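Local coordinates for M152 protein (PDB 4G59) that probably acts as a viral immune-evasion protein with an MHC class I-like fold, interfering with host MHC class I molecules and RAE-1 ligands of NKG2D, at residues S45-F59 against K221-V233. Numbering follows the deposited sequence.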
# COMPACT_ATOMS: atom_id res chain seq x y z
N SER B 45 5.62 -9.88 -7.72
CA SER B 45 4.97 -9.20 -6.60
C SER B 45 5.31 -10.06 -5.38
O SER B 45 6.19 -10.91 -5.48
CB SER B 45 3.47 -9.13 -6.84
OG SER B 45 2.96 -10.42 -7.08
N ASP B 46 4.67 -9.87 -4.23
CA ASP B 46 5.10 -10.69 -3.10
C ASP B 46 4.79 -12.16 -3.28
O ASP B 46 3.65 -12.54 -3.62
CB ASP B 46 4.54 -10.22 -1.75
CG ASP B 46 4.79 -8.77 -1.47
OD1 ASP B 46 5.78 -8.20 -1.98
OD2 ASP B 46 3.97 -8.20 -0.73
N ILE B 47 5.81 -12.98 -3.09
CA ILE B 47 5.63 -14.44 -3.13
C ILE B 47 5.32 -14.97 -1.71
O ILE B 47 4.51 -15.90 -1.52
CB ILE B 47 6.88 -15.11 -3.71
CG1 ILE B 47 7.10 -14.62 -5.15
CG2 ILE B 47 6.76 -16.62 -3.68
CD1 ILE B 47 8.52 -14.92 -5.70
N PHE B 48 5.97 -14.37 -0.72
CA PHE B 48 5.66 -14.70 0.67
C PHE B 48 5.39 -13.43 1.45
O PHE B 48 6.11 -12.43 1.30
CB PHE B 48 6.81 -15.46 1.30
CG PHE B 48 6.57 -15.83 2.73
CD1 PHE B 48 5.71 -16.89 3.05
CD2 PHE B 48 7.20 -15.14 3.76
CE1 PHE B 48 5.48 -17.24 4.38
CE2 PHE B 48 6.97 -15.49 5.08
CZ PHE B 48 6.11 -16.54 5.39
N ARG B 49 4.34 -13.46 2.27
CA ARG B 49 4.01 -12.30 3.08
C ARG B 49 3.35 -12.69 4.39
O ARG B 49 2.46 -13.56 4.44
CB ARG B 49 3.12 -11.29 2.33
CG ARG B 49 2.92 -9.98 3.11
CD ARG B 49 1.70 -9.19 2.62
NE ARG B 49 1.84 -8.61 1.28
CZ ARG B 49 0.85 -8.00 0.62
NH1 ARG B 49 -0.37 -7.89 1.16
NH2 ARG B 49 1.07 -7.49 -0.60
N ILE B 50 3.80 -12.04 5.45
CA ILE B 50 3.16 -12.15 6.75
C ILE B 50 2.60 -10.78 7.08
O ILE B 50 3.38 -9.83 7.27
CB ILE B 50 4.15 -12.51 7.86
CG1 ILE B 50 5.05 -13.68 7.42
CG2 ILE B 50 3.40 -12.83 9.14
CD1 ILE B 50 6.05 -14.11 8.46
N GLU B 51 1.27 -10.68 7.16
CA GLU B 51 0.63 -9.44 7.58
C GLU B 51 0.86 -9.19 9.07
O GLU B 51 1.13 -10.12 9.83
CB GLU B 51 -0.87 -9.51 7.32
CG GLU B 51 -1.23 -9.76 5.86
CD GLU B 51 -1.00 -8.56 4.97
OE1 GLU B 51 -0.42 -7.55 5.45
OE2 GLU B 51 -1.40 -8.62 3.79
N ALA B 52 0.76 -7.93 9.49
CA ALA B 52 0.94 -7.60 10.90
C ALA B 52 -0.12 -8.30 11.74
O ALA B 52 0.10 -8.59 12.90
CB ALA B 52 0.90 -6.10 11.10
N SER B 53 -1.27 -8.58 11.13
CA SER B 53 -2.33 -9.35 11.79
C SER B 53 -1.92 -10.79 12.12
O SER B 53 -2.66 -11.50 12.80
CB SER B 53 -3.56 -9.39 10.89
OG SER B 53 -3.30 -10.21 9.76
N GLY B 54 -0.75 -11.23 11.65
CA GLY B 54 -0.37 -12.63 11.78
C GLY B 54 -0.75 -13.49 10.59
O GLY B 54 -0.26 -14.62 10.46
N GLU B 55 -1.64 -12.99 9.72
CA GLU B 55 -2.06 -13.76 8.53
C GLU B 55 -0.88 -14.07 7.61
O GLU B 55 -0.03 -13.20 7.35
CB GLU B 55 -3.13 -13.03 7.73
CG GLU B 55 -3.65 -13.87 6.58
CD GLU B 55 -4.76 -13.20 5.80
OE1 GLU B 55 -5.01 -11.98 5.97
OE2 GLU B 55 -5.40 -13.89 4.99
N VAL B 56 -0.82 -15.31 7.15
CA VAL B 56 0.26 -15.75 6.29
C VAL B 56 -0.29 -15.95 4.88
O VAL B 56 -1.23 -16.72 4.66
CB VAL B 56 0.90 -17.00 6.81
CG1 VAL B 56 2.03 -17.42 5.89
CG2 VAL B 56 1.44 -16.75 8.21
N LYS B 57 0.29 -15.22 3.92
CA LYS B 57 -0.12 -15.27 2.53
C LYS B 57 1.00 -15.86 1.69
O LYS B 57 2.12 -15.37 1.71
CB LYS B 57 -0.50 -13.87 2.04
CG LYS B 57 -1.74 -13.30 2.74
CD LYS B 57 -2.11 -11.90 2.24
CE LYS B 57 -3.38 -11.40 2.93
NZ LYS B 57 -3.69 -9.96 2.66
N HIS B 58 0.69 -16.94 1.00
CA HIS B 58 1.65 -17.60 0.13
C HIS B 58 0.89 -18.36 -0.96
O HIS B 58 -0.34 -18.30 -1.03
CB HIS B 58 2.55 -18.55 0.92
CG HIS B 58 1.82 -19.71 1.53
ND1 HIS B 58 1.65 -20.91 0.87
CD2 HIS B 58 1.22 -19.85 2.73
CE1 HIS B 58 0.96 -21.74 1.65
NE2 HIS B 58 0.68 -21.12 2.78
N PHE B 59 1.61 -19.09 -1.80
CA PHE B 59 0.97 -19.81 -2.88
C PHE B 59 0.96 -21.30 -2.58
O PHE B 59 1.85 -21.79 -1.88
CB PHE B 59 1.62 -19.43 -4.21
CG PHE B 59 1.40 -17.98 -4.56
CD1 PHE B 59 0.33 -17.60 -5.36
CD2 PHE B 59 2.21 -16.98 -4.02
CE1 PHE B 59 0.10 -16.26 -5.65
CE2 PHE B 59 1.98 -15.65 -4.30
CZ PHE B 59 0.93 -15.29 -5.11
N LYS B 221 -3.81 2.87 -9.85
CA LYS B 221 -3.68 1.42 -9.93
C LYS B 221 -3.09 0.90 -8.65
O LYS B 221 -2.39 1.64 -7.94
CB LYS B 221 -2.78 0.99 -11.09
CG LYS B 221 -1.59 1.89 -11.29
CD LYS B 221 -0.41 1.18 -11.94
CE LYS B 221 0.57 2.20 -12.51
NZ LYS B 221 -0.02 3.05 -13.60
N TYR B 222 -3.33 -0.38 -8.36
CA TYR B 222 -2.75 -1.01 -7.18
C TYR B 222 -2.90 -2.50 -7.34
O TYR B 222 -3.60 -2.95 -8.25
CB TYR B 222 -3.47 -0.53 -5.93
CG TYR B 222 -4.98 -0.59 -6.06
CD1 TYR B 222 -5.65 -1.81 -5.96
CD2 TYR B 222 -5.73 0.55 -6.28
CE1 TYR B 222 -7.02 -1.88 -6.08
CE2 TYR B 222 -7.10 0.49 -6.41
CZ TYR B 222 -7.74 -0.73 -6.30
OH TYR B 222 -9.11 -0.81 -6.42
N MET B 223 -2.26 -3.28 -6.47
CA MET B 223 -2.42 -4.74 -6.45
C MET B 223 -2.91 -5.17 -5.07
O MET B 223 -2.57 -4.56 -4.06
CB MET B 223 -1.12 -5.48 -6.79
CG MET B 223 -0.65 -5.39 -8.24
SD MET B 223 0.88 -6.32 -8.58
CE MET B 223 0.29 -8.00 -8.36
N ARG B 224 -3.71 -6.24 -5.02
CA ARG B 224 -4.14 -6.81 -3.74
C ARG B 224 -3.76 -8.28 -3.68
O ARG B 224 -3.96 -9.02 -4.66
CB ARG B 224 -5.65 -6.65 -3.56
CG ARG B 224 -6.15 -5.22 -3.66
CD ARG B 224 -5.66 -4.39 -2.49
NE ARG B 224 -6.25 -3.05 -2.48
CZ ARG B 224 -5.54 -1.93 -2.44
NH1 ARG B 224 -4.22 -1.98 -2.40
NH2 ARG B 224 -6.14 -0.76 -2.44
N MET B 225 -3.24 -8.72 -2.54
CA MET B 225 -2.92 -10.14 -2.35
C MET B 225 -3.91 -10.71 -1.36
O MET B 225 -4.15 -10.11 -0.30
CB MET B 225 -1.49 -10.30 -1.81
CG MET B 225 -0.95 -11.72 -1.96
SD MET B 225 0.57 -11.90 -1.01
CE MET B 225 1.26 -10.37 -1.44
N TYR B 226 -4.51 -11.86 -1.68
CA TYR B 226 -5.50 -12.49 -0.80
C TYR B 226 -5.04 -13.84 -0.25
O TYR B 226 -3.95 -14.30 -0.56
CB TYR B 226 -6.83 -12.71 -1.53
CG TYR B 226 -7.46 -11.43 -2.01
CD1 TYR B 226 -8.27 -10.68 -1.17
CD2 TYR B 226 -7.26 -10.98 -3.31
CE1 TYR B 226 -8.84 -9.52 -1.61
CE2 TYR B 226 -7.83 -9.81 -3.76
CZ TYR B 226 -8.61 -9.09 -2.90
OH TYR B 226 -9.19 -7.92 -3.33
N SER B 227 -5.92 -14.49 0.51
CA SER B 227 -5.62 -15.74 1.22
C SER B 227 -4.99 -16.90 0.42
O SER B 227 -3.97 -17.44 0.83
CB SER B 227 -6.85 -16.26 1.99
OG SER B 227 -8.07 -15.69 1.51
N GLY B 228 -5.61 -17.29 -0.68
CA GLY B 228 -5.25 -18.59 -1.26
C GLY B 228 -4.36 -18.58 -2.49
O GLY B 228 -4.57 -19.34 -3.42
N GLY B 229 -3.35 -17.72 -2.50
CA GLY B 229 -2.58 -17.55 -3.71
C GLY B 229 -3.35 -16.77 -4.77
O GLY B 229 -3.12 -16.94 -5.97
N ARG B 230 -4.25 -15.90 -4.33
CA ARG B 230 -5.05 -15.12 -5.27
C ARG B 230 -4.59 -13.66 -5.32
O ARG B 230 -4.39 -13.04 -4.28
CB ARG B 230 -6.53 -15.20 -4.89
CG ARG B 230 -7.10 -16.63 -4.94
CD ARG B 230 -8.50 -16.69 -4.38
NE ARG B 230 -8.53 -16.44 -2.95
CZ ARG B 230 -9.54 -15.85 -2.31
NH1 ARG B 230 -10.60 -15.45 -2.99
NH2 ARG B 230 -9.48 -15.66 -1.00
N LEU B 231 -4.41 -13.12 -6.54
CA LEU B 231 -3.95 -11.73 -6.70
C LEU B 231 -4.94 -10.95 -7.53
O LEU B 231 -5.66 -11.53 -8.36
CB LEU B 231 -2.63 -11.65 -7.46
CG LEU B 231 -1.27 -12.06 -6.96
CD1 LEU B 231 -1.10 -13.50 -7.16
CD2 LEU B 231 -0.27 -11.33 -7.81
N LYS B 232 -4.91 -9.63 -7.36
CA LYS B 232 -5.77 -8.73 -8.11
C LYS B 232 -5.00 -7.49 -8.53
O LYS B 232 -4.40 -6.82 -7.69
CB LYS B 232 -6.98 -8.34 -7.26
CG LYS B 232 -7.85 -7.24 -7.81
CD LYS B 232 -9.33 -7.61 -7.70
CE LYS B 232 -9.91 -7.46 -6.30
NZ LYS B 232 -10.04 -6.03 -5.94
N VAL B 233 -5.01 -7.19 -9.83
CA VAL B 233 -4.45 -5.95 -10.37
C VAL B 233 -5.65 -5.12 -10.77
O VAL B 233 -6.55 -5.62 -11.44
CB VAL B 233 -3.58 -6.20 -11.62
CG1 VAL B 233 -3.03 -4.87 -12.18
CG2 VAL B 233 -2.46 -7.17 -11.28
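M225 inserts its thioether between D46, R49 and K57. Its SD lies over the centre of one face of the R49 guanidinium, 4.1 Å above the plane. CE comes within 3.0 Å of R49 NH2, a short and somewhat doubtful approach. The M225 side chain starts anti to the backbone N (chi1 -164°) and bends at its last torsion (chi3 -42°), which lowers CE toward the NE and NH2 side of the R49 group, against D46 CB. K57 sets its CB against the M225 sulfur. Its extended chain runs on to the M225 backbone, where NZ donates to M225 O at 3.0 Å, tilted 32° from the carbonyl plane. L231 CD1 meets the edge of the F59 ring, 3.4 Å from CE1, while G229 CA approaches F59 CD1. L231 CD2 packs on S45 OG. The contact joins two domains. The 48-50/56-57 hairpin edges the MHC-like platform sheet, and the 220-225/231-238 hairpin belongs to the second, probably alpha3-like domain. D46, R49, E51 and K57 form a salt-bridge network, which probably orients R49 and K57 toward M225. D46 OD2 takes both NE and NH2 of R49, in the guanidinium plane. E51 OE2 receives R49 NH1 and K57 NZ, each at 2.9 Å, from opposite faces of its carboxylate. P206 packs on S45 and F59 and shares a backbone hydrogen bond with S45. R224, pointing away from the contact, makes a salt bridge to an acidic side chain of another protein's chain.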